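Local coordinates for protein amidohydrolase (Mycoplasma synoviae, PDB 3OVG) that catalyses the zinc-dependent hydrolysis of 1,4-lactones, notably D-xylono-1,4-lactone 5-phosphate and L-arabino-1,4-lactone 5-phosphate, at residues Asp300-Leu303 against Pro304-Gln308; Asn335-Pro338 against Leu339-Ser342; Phe101-Ala104 against Lys105-Asp108; Leu279-Arg282 against Asn283-Leu286. All blocks are in the same frame, centred on the assembly; numbering follows the deposited sequence.

Contact 1 (Asp300-Leu303 against Pro304-Gln308)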
loop_
_atom_site.group_PDB
_atom_site.type_symbol
_atom_site.label_atom_id
_atom_site.label_comp_id
_atom_site.label_asym_id
_atom_site.label_seq_id
_atom_site.Cartn_x
_atom_site.Cartn_y
_atom_site.Cartn_z
ATOM N N ASP A 300 10.297 31.751 -21.094
ATOM C CA ASP A 300 9.959 31.294 -22.440
ATOM C C ASP A 300 8.460 31.121 -22.681
ATOM O O ASP A 300 8.001 31.221 -23.810
ATOM C CB ASP A 300 10.621 29.950 -22.707
ATOM C CG ASP A 300 12.126 30.039 -22.770
ATOM O OD1 ASP A 300 12.670 31.169 -22.853
ATOM O OD2 ASP A 300 12.761 28.957 -22.732
ATOM N N ARG A 301 7.699 30.861 -21.619
ATOM C CA ARG A 301 6.297 30.415 -21.758
ATOM C C ARG A 301 5.371 31.155 -20.798
ATOM O O ARG A 301 4.346 31.702 -21.196
ATOM C CB ARG A 301 6.179 28.891 -21.500
ATOM C CG ARG A 301 6.862 28.009 -22.571
ATOM C CD ARG A 301 5.939 27.812 -23.772
ATOM N NE ARG A 301 4.878 26.844 -23.470
ATOM C CZ ARG A 301 5.042 25.528 -23.608
ATOM N NH1 ARG A 301 6.197 25.038 -24.071
ATOM N NH2 ARG A 301 4.061 24.699 -23.312
ATOM N N PHE A 302 5.723 31.199 -19.520
ATOM C CA PHE A 302 4.737 31.736 -18.598
ATOM C C PHE A 302 4.591 33.264 -18.657
ATOM O O PHE A 302 3.489 33.751 -18.653
ATOM C CB PHE A 302 4.905 31.243 -17.164
ATOM C CG PHE A 302 3.733 31.592 -16.294
ATOM C CD1 PHE A 302 2.545 30.898 -16.425
ATOM C CD2 PHE A 302 3.818 32.624 -15.363
ATOM C CE1 PHE A 302 1.457 31.216 -15.629
ATOM C CE2 PHE A 302 2.736 32.961 -14.578
ATOM C CZ PHE A 302 1.552 32.253 -14.704
ATOM N N LEU A 303 5.678 34.017 -18.734
ATOM C CA LEU A 303 5.532 35.471 -18.806
ATOM C C LEU A 303 4.904 35.898 -20.149
ATOM O O LEU A 303 4.063 36.792 -20.171
ATOM C CB LEU A 303 6.849 36.192 -18.517
ATOM C CG LEU A 303 7.432 36.014 -17.107
ATOM C CD1 LEU A 303 8.886 36.458 -17.058
ATOM C CD2 LEU A 303 6.611 36.736 -16.039
ATOM N N PRO A 304 5.295 35.252 -21.271
ATOM C CA PRO A 304 4.517 35.575 -22.481
ATOM C C PRO A 304 3.030 35.311 -22.278
ATOM O O PRO A 304 2.218 36.070 -22.809
ATOM C CB PRO A 304 5.104 34.652 -23.555
ATOM C CG PRO A 304 6.527 34.421 -23.087
ATOM C CD PRO A 304 6.464 34.407 -21.571
ATOM N N LEU A 305 2.667 34.282 -21.508
ATOM C CA LEU A 305 1.247 34.043 -21.250
ATOM C C LEU A 305 0.613 35.162 -20.416
ATOM O O LEU A 305 -0.522 35.584 -20.673
ATOM C CB LEU A 305 1.011 32.677 -20.595
ATOM C CG LEU A 305 -0.429 32.344 -20.167
ATOM C CD1 LEU A 305 -1.372 32.251 -21.379
ATOM C CD2 LEU A 305 -0.480 30.993 -19.347
ATOM N N LEU A 306 1.333 35.611 -19.393
ATOM C CA LEU A 306 0.909 36.778 -18.617
ATOM C C LEU A 306 0.603 37.987 -19.522
ATOM O O LEU A 306 -0.446 38.634 -19.395
ATOM C CB LEU A 306 1.981 37.152 -17.598
ATOM C CG LEU A 306 1.664 36.973 -16.102
ATOM C CD1 LEU A 306 0.616 35.929 -15.780
ATOM C CD2 LEU A 306 2.940 36.744 -15.311
ATOM N N LYS A 307 1.522 38.303 -20.420
ATOM C CA LYS A 307 1.292 39.463 -21.295
ATOM C C LYS A 307 0.095 39.178 -22.161
ATOM O O LYS A 307 -0.705 40.078 -22.425
ATOM C CB LYS A 307 2.492 39.767 -22.204
ATOM C CG LYS A 307 3.791 40.080 -21.455
ATOM C CD LYS A 307 4.850 40.716 -22.415
ATOM C CE LYS A 307 6.116 41.118 -21.644
ATOM N NZ LYS A 307 6.449 40.030 -20.656
ATOM N N GLN A 308 -0.026 37.931 -22.616
ATOM C CA GLN A 308 -1.145 37.538 -23.485
ATOM C C GLN A 308 -2.522 37.781 -22.878
ATOM O O GLN A 308 -3.452 38.218 -23.574
ATOM C CB GLN A 308 -1.039 36.050 -23.897
ATOM C CG GLN A 308 -2.074 35.636 -24.949
ATOM C CD GLN A 308 -1.961 34.162 -25.433
ATOM O OE1 GLN A 308 -1.076 33.410 -25.028
ATOM N NE2 GLN A 308 -2.864 33.773 -26.319
#

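Contact 2 (Asn335-Pro338 against Leu339-Ser342)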
loop_
_atom_site.group_PDB
_atom_site.type_symbol
_atom_site.label_atom_id
_atom_site.label_comp_id
_atom_site.label_asym_id
_atom_site.label_seq_id
_atom_site.Cartn_x
_atom_site.Cartn_y
_atom_site.Cartn_z
ATOM N N ASN A 335 12.994 45.092 19.326
ATOM C CA ASN A 335 12.786 44.196 20.452
ATOM C C ASN A 335 11.416 43.562 20.311
ATOM O O ASN A 335 10.472 44.184 19.805
ATOM C CB ASN A 335 12.813 44.977 21.755
ATOM C CG ASN A 335 14.154 45.622 22.019
ATOM O OD1 ASN A 335 15.173 44.937 22.154
ATOM N ND2 ASN A 335 14.161 46.954 22.110
ATOM N N PHE A 336 11.296 42.325 20.747
ATOM C CA PHE A 336 10.018 41.644 20.688
ATOM C C PHE A 336 9.199 42.048 21.906
ATOM O O PHE A 336 9.647 41.854 23.037
ATOM C CB PHE A 336 10.217 40.129 20.709
ATOM C CG PHE A 336 8.934 39.369 20.879
ATOM C CD1 PHE A 336 7.954 39.413 19.894
ATOM C CD2 PHE A 336 8.693 38.634 22.022
ATOM C CE1 PHE A 336 6.773 38.743 20.050
ATOM C CE2 PHE A 336 7.508 37.937 22.170
ATOM C CZ PHE A 336 6.547 38.001 21.188
ATOM N N ASP A 337 8.004 42.578 21.690
ATOM C CA ASP A 337 7.193 43.036 22.818
ATOM C C ASP A 337 5.924 42.179 23.010
ATOM O O ASP A 337 4.940 42.344 22.286
ATOM C CB ASP A 337 6.841 44.510 22.607
ATOM C CG ASP A 337 6.087 45.126 23.783
ATOM O OD1 ASP A 337 5.780 44.410 24.783
ATOM O OD2 ASP A 337 5.795 46.351 23.683
ATOM N N PRO A 338 5.953 41.252 23.978
ATOM C CA PRO A 338 4.803 40.382 24.294
ATOM C C PRO A 338 3.488 41.140 24.430
ATOM O O PRO A 338 2.461 40.587 24.041
ATOM C CB PRO A 338 5.167 39.770 25.644
ATOM C CG PRO A 338 6.657 39.792 25.680
ATOM C CD PRO A 338 7.098 41.009 24.873
ATOM N N LEU A 339 3.508 42.371 24.943
ATOM C CA LEU A 339 2.258 43.080 25.187
ATOM C C LEU A 339 1.644 43.554 23.896
ATOM O O LEU A 339 0.531 44.079 23.905
ATOM C CB LEU A 339 2.455 44.303 26.084
ATOM C CG LEU A 339 2.921 44.126 27.515
ATOM C CD1 LEU A 339 3.004 45.483 28.166
ATOM C CD2 LEU A 339 1.960 43.240 28.270
ATOM N N LYS A 340 2.364 43.425 22.787
ATOM C CA LYS A 340 1.777 43.815 21.509
ATOM C C LYS A 340 1.179 42.597 20.801
ATOM O O LYS A 340 0.677 42.728 19.683
ATOM C CB LYS A 340 2.792 44.498 20.575
ATOM C CG LYS A 340 3.588 45.646 21.179
ATOM C CD LYS A 340 2.694 46.760 21.653
ATOM C CE LYS A 340 3.473 48.075 21.755
ATOM N NZ LYS A 340 2.645 49.141 22.405
ATOM N N VAL A 341 1.255 41.417 21.422
ATOM C CA VAL A 341 0.658 40.238 20.800
ATOM C C VAL A 341 -0.868 40.371 20.889
ATOM O O VAL A 341 -1.421 40.669 21.950
ATOM C CB VAL A 341 1.139 38.893 21.414
ATOM C CG1 VAL A 341 0.371 37.735 20.787
ATOM C CG2 VAL A 341 2.664 38.673 21.216
ATOM N N SER A 342 -1.544 40.143 19.778
ATOM C CA SER A 342 -2.989 40.415 19.686
ATOM C C SER A 342 -3.809 39.455 20.520
ATOM O O SER A 342 -3.421 38.317 20.711
ATOM C CB SER A 342 -3.490 40.371 18.224
ATOM O OG SER A 342 -3.447 39.030 17.709
#

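Contact 3 (Phe101-Ala104 against Lys105-Asp108)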
loop_
_atom_site.group_PDB
_atom_site.type_symbol
_atom_site.label_atom_id
_atom_site.label_comp_id
_atom_site.label_asym_id
_atom_site.label_seq_id
_atom_site.Cartn_x
_atom_site.Cartn_y
_atom_site.Cartn_z
ATOM N N PHE A 101 11.252 26.421 9.756
ATOM C CA PHE A 101 10.558 25.135 9.808
ATOM C C PHE A 101 9.608 24.910 8.648
ATOM O O PHE A 101 9.062 25.870 8.103
ATOM C CB PHE A 101 9.771 25.071 11.089
ATOM C CG PHE A 101 10.649 25.012 12.286
ATOM C CD1 PHE A 101 11.151 23.795 12.715
ATOM C CD2 PHE A 101 11.046 26.164 12.919
ATOM C CE1 PHE A 101 11.993 23.727 13.809
ATOM C CE2 PHE A 101 11.908 26.102 14.028
ATOM C CZ PHE A 101 12.369 24.892 14.461
ATOM N N HIS A 102 9.417 23.641 8.288
ATOM C CA HIS A 102 8.376 23.260 7.336
ATOM C C HIS A 102 7.057 23.017 8.086
ATOM O O HIS A 102 6.953 23.326 9.277
ATOM C CB HIS A 102 8.791 22.004 6.601
ATOM C CG HIS A 102 8.464 22.053 5.147
ATOM N ND1 HIS A 102 7.197 22.337 4.684
ATOM C CD2 HIS A 102 9.238 21.875 4.049
ATOM C CE1 HIS A 102 7.203 22.328 3.362
ATOM N NE2 HIS A 102 8.429 22.046 2.952
ATOM N N LYS A 103 6.049 22.480 7.400
ATOM C CA LYS A 103 4.795 22.128 8.057
ATOM C C LYS A 103 5.018 20.978 9.027
ATOM O O LYS A 103 6.001 20.203 8.893
ATOM C CB LYS A 103 3.742 21.691 7.021
ATOM C CG LYS A 103 4.158 20.493 6.191
ATOM C CD LYS A 103 3.215 20.259 5.000
ATOM C CE LYS A 103 3.710 19.110 4.144
ATOM N NZ LYS A 103 2.862 18.845 2.943
ATOM N N ALA A 104 4.081 20.853 9.964
ATOM C CA ALA A 104 4.190 19.911 11.085
ATOM C C ALA A 104 4.345 18.460 10.655
ATOM O O ALA A 104 4.936 17.656 11.376
ATOM C CB ALA A 104 2.985 20.030 11.979
ATOM N N LYS A 105 3.759 18.117 9.505
ATOM C CA LYS A 105 3.809 16.756 8.995
ATOM C C LYS A 105 5.240 16.254 8.907
ATOM O O LYS A 105 5.473 15.044 9.005
ATOM C CB LYS A 105 3.204 16.681 7.578
ATOM C CG LYS A 105 3.023 15.237 7.063
ATOM C CD LYS A 105 2.587 15.196 5.560
ATOM C CE LYS A 105 2.252 13.754 5.136
ATOM N NZ LYS A 105 1.320 13.665 3.966
ATOM N N PHE A 106 6.182 17.169 8.683
ATOM C CA PHE A 106 7.598 16.814 8.527
ATOM C C PHE A 106 8.407 16.785 9.824
ATOM O O PHE A 106 9.627 16.667 9.779
ATOM C CB PHE A 106 8.288 17.730 7.518
ATOM C CG PHE A 106 7.759 17.590 6.131
ATOM C CD1 PHE A 106 7.376 16.351 5.648
ATOM C CD2 PHE A 106 7.643 18.689 5.302
ATOM C CE1 PHE A 106 6.888 16.210 4.356
ATOM C CE2 PHE A 106 7.168 18.555 4.009
ATOM C CZ PHE A 106 6.784 17.307 3.532
ATOM N N TYR A 107 7.726 16.886 10.963
ATOM C CA TYR A 107 8.382 16.807 12.266
ATOM C C TYR A 107 7.649 15.840 13.201
ATOM O O TYR A 107 6.438 15.941 13.398
ATOM C CB TYR A 107 8.428 18.191 12.931
ATOM C CG TYR A 107 9.156 19.189 12.081
ATOM C CD1 TYR A 107 8.473 19.906 11.133
ATOM C CD2 TYR A 107 10.531 19.360 12.185
ATOM C CE1 TYR A 107 9.107 20.784 10.339
ATOM C CE2 TYR A 107 11.199 20.241 11.372
ATOM C CZ TYR A 107 10.460 20.965 10.454
ATOM O OH TYR A 107 11.036 21.881 9.605
ATOM N N ASP A 108 8.379 14.923 13.807
ATOM C CA ASP A 108 7.768 14.033 14.786
ATOM C C ASP A 108 7.028 14.815 15.876
ATOM O O ASP A 108 7.656 15.542 16.642
ATOM C CB ASP A 108 8.851 13.183 15.443
ATOM C CG ASP A 108 8.262 12.087 16.271
ATOM O OD1 ASP A 108 7.594 12.403 17.274
ATOM O OD2 ASP A 108 8.434 10.916 15.880
#

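Contact 4 (Leu279-Arg282 against Asn283-Leu286). With PO4 (phosphate ion), chain I.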
loop_
_atom_site.group_PDB
_atom_site.type_symbol
_atom_site.label_atom_id
_atom_site.label_comp_id
_atom_site.label_asym_id
_atom_site.label_seq_id
_atom_site.Cartn_x
_atom_site.Cartn_y
_atom_site.Cartn_z
ATOM N N LEU A 279 12.109 16.165 -11.648
ATOM C CA LEU A 279 11.613 16.404 -13.033
ATOM C C LEU A 279 11.069 17.819 -13.290
ATOM O O LEU A 279 10.477 18.094 -14.336
ATOM C CB LEU A 279 10.559 15.371 -13.449
ATOM C CG LEU A 279 11.059 13.916 -13.448
ATOM C CD1 LEU A 279 9.977 12.958 -13.945
ATOM C CD2 LEU A 279 12.313 13.782 -14.318
ATOM N N TYR A 280 11.261 18.713 -12.335
ATOM C CA TYR A 280 10.798 20.084 -12.470
ATOM C C TYR A 280 11.923 21.021 -12.905
ATOM O O TYR A 280 11.739 22.233 -12.948
ATOM C CB TYR A 280 10.161 20.578 -11.148
ATOM C CG TYR A 280 8.855 19.882 -10.770
ATOM C CD1 TYR A 280 8.238 18.973 -11.641
ATOM C CD2 TYR A 280 8.202 20.189 -9.569
ATOM C CE1 TYR A 280 7.023 18.355 -11.299
ATOM C CE2 TYR A 280 7.010 19.601 -9.236
ATOM C CZ TYR A 280 6.422 18.684 -10.095
ATOM O OH TYR A 280 5.235 18.098 -9.735
ATOM N N GLN A 281 13.093 20.462 -13.230
ATOM C CA GLN A 281 14.158 21.259 -13.829
ATOM C C GLN A 281 14.646 20.566 -15.088
ATOM O O GLN A 281 14.614 19.345 -15.156
ATOM C CB GLN A 281 15.307 21.488 -12.845
ATOM C CG GLN A 281 14.881 22.352 -11.686
ATOM C CD GLN A 281 16.020 22.698 -10.769
ATOM O OE1 GLN A 281 17.185 22.714 -11.184
ATOM N NE2 GLN A 281 15.693 22.996 -9.507
ATOM N N ARG A 282 15.036 21.358 -16.092
ATOM C CA ARG A 282 15.450 20.832 -17.385
ATOM C C ARG A 282 16.707 19.969 -17.256
ATOM O O ARG A 282 16.734 18.831 -17.700
ATOM C CB ARG A 282 15.731 21.966 -18.360
ATOM C CG ARG A 282 15.832 21.487 -19.809
ATOM C CD ARG A 282 16.084 22.651 -20.785
ATOM N NE ARG A 282 17.515 22.988 -20.879
ATOM C CZ ARG A 282 18.389 22.311 -21.613
ATOM N NH1 ARG A 282 19.667 22.670 -21.649
ATOM N NH2 ARG A 282 17.978 21.272 -22.320
ATOM N N ASN A 283 17.738 20.524 -16.631
ATOM C CA ASN A 283 19.017 19.824 -16.536
ATOM C C ASN A 283 18.958 18.596 -15.633
ATOM O O ASN A 283 19.439 17.546 -15.983
ATOM C CB ASN A 283 20.149 20.809 -16.196
ATOM C CG ASN A 283 20.555 21.641 -17.399
ATOM O OD1 ASN A 283 21.271 21.151 -18.292
ATOM N ND2 ASN A 283 20.088 22.892 -17.452
ATOM N N TYR A 284 18.309 18.716 -14.486
ATOM C CA TYR A 284 17.945 17.519 -13.712
ATOM C C TYR A 284 17.157 16.480 -14.536
ATOM O O TYR A 284 17.419 15.257 -14.450
ATOM C CB TYR A 284 17.158 17.926 -12.462
ATOM C CG TYR A 284 17.975 18.125 -11.192
ATOM C CD1 TYR A 284 18.687 17.067 -10.631
ATOM C CD2 TYR A 284 17.994 19.355 -10.535
ATOM C CE1 TYR A 284 19.412 17.218 -9.448
ATOM C CE2 TYR A 284 18.724 19.537 -9.358
ATOM C CZ TYR A 284 19.422 18.450 -8.809
ATOM O OH TYR A 284 20.124 18.596 -7.633
ATOM N N GLY A 285 16.171 16.930 -15.313
ATOM C CA GLY A 285 15.464 16.007 -16.204
ATOM C C GLY A 285 16.432 15.201 -17.092
ATOM O O GLY A 285 16.325 13.978 -17.240
ATOM N N LEU A 286 17.407 15.879 -17.670
ATOM C CA LEU A 286 18.332 15.214 -18.562
ATOM C C LEU A 286 19.103 14.098 -17.852
ATOM O O LEU A 286 19.358 13.039 -18.434
ATOM C CB LEU A 286 19.291 16.239 -19.159
ATOM C CG LEU A 286 19.122 16.785 -20.588
ATOM C CD1 LEU A 286 17.764 16.586 -21.224
ATOM C CD2 LEU A 286 19.623 18.234 -20.684
HETATM P P PO4 I . 4.350 18.446 -6.143
HETATM O O1 PO4 I . 5.757 18.811 -5.638
HETATM O O2 PO4 I . 4.148 16.912 -6.199
HETATM O O3 PO4 I . 3.326 19.070 -5.188
HETATM O O4 PO4 I . 4.158 19.089 -7.514
HETATM O O HOH W 1 18.565 21.208 -13.178
#

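Contact 1 (Asp300-Leu303 against Pro304-Gln308)
The ring of Phe-302 is met obliquely by two leucines of the next helical turn. Leu-306 comes closest, with CD1 3.8 Å from CE2 of Phe-302. Leu-305 only grazes the ring, its CD2 lying 4.2 Å from Phe-302 CE1. The ring reaches both because chi1 of Phe-302, -169°, sets CG beside the carbonyl carbon, the direction in which the helix continues. Leu-306 also turns its other methyl to Leu-303, and the two CD2 atoms stand 3.7 Å apart. Leu-306 thus bridges the side chains three and four residues before it.

All of this lies on helix 296-309. Pro-304 has no N-H, and the helix is kinked there. One turn of pi-helical width, at 300-302, comes just before it. The proline ring packs its CD on Leu-303 CB at 3.6 Å. Regular bonding continues past it. The N-H of Leu-305 reaches Arg-301 O at 3.1 Å, rather bent at 146°. The next bonds are straighter: Leu-306 N to Phe-302 O is 2.9 Å, and Lys-307 N to Leu-303 O is 3.0 Å.

Apolar side chains fasten this helix to its neighbours in the barrel's outer layer. Phe-302, Leu-305 and Leu-306 touch helix 250-262, and Leu-303 packs on Ile-316 and Leu-320 of helix 313-327. Leu-305 also meets Tyr-224 of the second subunit. Two salt bridges add polar ties, one within the chain from Asp-300 to Arg-61, the other between chains from Arg-301 to Glu-197 of the second subunit.

Contact 2 (Asn335-Pro338 against Leu339-Ser342)
Asp-337 and Pro-338 pass into Leu-339 and Lys-340 through a short 3-10 turn, which an Asx turn at Asp-337 accompanies. The 3-10 bonds run from each N-H to the carbonyl three residues back. Lys-340 N binds Asp-337 O at 2.8 Å, and Val-341 N binds Pro-338 O at 3.0 Å. The chain extends again at Val-341. This turn lies in the loop between helix 313-327 and helix 343-351.

The Asx turn is made by the side chain of Asp-337. OD1 accepts the N-H of Leu-339 at 3.1 Å, so both a backbone and a side-chain oxygen of one residue hold the start of the turn. The N-H comes from above the carboxylate plane, 51° out of it. CG of Asp-337 lies anti to its own N, chi1 -175°, which brings the carboxylate forward over the turn. OD2 then lies along the aliphatic part of Lys-340, 3.4 Å from its CG. The lysine chain bends at chi2, -60°, and passes the carboxylate. Its NZ remains 4.4 Å from OD2 of Asp-337, too far for a salt bridge, though some attraction is probable.

Phe-336 joins the loop to Arg-176 and Ile-179 of helix 165-181. Ser-342 ends the stretch as the N-cap of helix 343-351, where OG makes a weak hydrogen bond to Val-345 N. Across the turn, from the residues flanking it, CZ of Phe-336 meets CG2 of Val-341 at 3.9 Å, oblique to the ring.

Contact 3 (Phe101-Ala104 against Lys105-Asp108)
Beside the binuclear zinc centre, the loop after strand 94-97 turns back on itself, and His-102 meets Phe-106 and Tyr-107. The turn is 3-10: Phe-106 N binds Lys-103 O at 3.0 Å, and Tyr-107 N binds Ala-104 O at 2.9 Å. Two aromatic pairs form across it. Phe-106 directs its edge at one face of His-102, with CD2 3.5 Å from His-102 CG and the planes at 87°. Phe-101 turns its edge toward the face of Tyr-107 in an offset edge-to-face pair.

The Tyr-107 hydroxyl closes the loop. It accepts the N-H of His-102 at 2.7 Å, nearly straight at 170°. The imidazole is also fixed: its ND1 accepts the N-H of Lys-103 at 3.0 Å in the ring plane. His-102 further meets zinc ligand His-188 edge-to-face.

Lys-103 runs out extended, and its CE passes 3.5 Å from Phe-106 CE2. Its NZ is hydrogen-bonded to Gln-190. Asp-108 reaches Gly-34 of the third subunit. A loop that leaves the C-terminal end of a strand and borders the metals is typical of the TIM-barrel amidohydrolases, including the phosphotriesterase family.

Contact 4 (Leu279-Arg282 against Asn283-Leu286)
The loop after strand 269-271 of the TIM barrel holds substrate-binding Leu-279 and Tyr-280. It ends at the start of helix 282-287, where Gln-281 meets Tyr-284 and Gly-285. Gln-281 is the N-cap residue. Gly-285 N donates to Gln-281 O at 2.9 Å. One residue on, Leu-286 N donates to Arg-282 O at 3.0 Å. Thr-292 gives Gln-281 O a second partner.

The Gln-281 side chain runs beside that of Tyr-284 in the same direction. Its OE1 is 3.5 Å from Tyr-284 CD2 at the ring edge, and the amide and ring planes are 72° apart. The Tyr-284 hydroxyl is held by Asn-47 N and Phe-29 O.

Arg-282 extends beside Leu-286, with NH2 3.8 Å from CD2 of the leucine. The bend at chi3, 84°, places the guanidinium where NH1 pairs with Glu-57 and NH2 with Glu-351 of the second subunit. Acids on both chains thus probably balance its charge. Asn-283 ND2 bonds to Glu-54 and Glu-57.

Tyr-280 points to the pocket instead. Its OH donates to O4 of a phosphate ion at 2.7 Å, and Tyr-247 and Lys-246 bind the same ion. The ion probably comes from the crystallisation liquor, but its place is consistent with a site for the substrate phosphate. At the helix start, one water accepts from Tyr-284 N at 2.8 Å and donates to Gln-281 OE1 at 2.9 Å.

In the fold
Contacts 3 and 4 border the active site from two barrel loops, their centres about 27 Å apart. In contact 3 the side chain of His-102 lies about 4 Å from a zinc ion. In contact 4 the side chain of Gln-281 is about 10 Å from a zinc ion. Tyr-280 of the same contact binds the phosphate. Contact 1 is away from the annotated sites. Its nearest atoms are about 7 Å from those of contact 4, and both meet the second subunit. Contact 3 instead reaches the third. Contact 2 is a surface turn touched by no other chain of the assembly. Its centre is about 44 Å from that of contact 1, across the chain's centre.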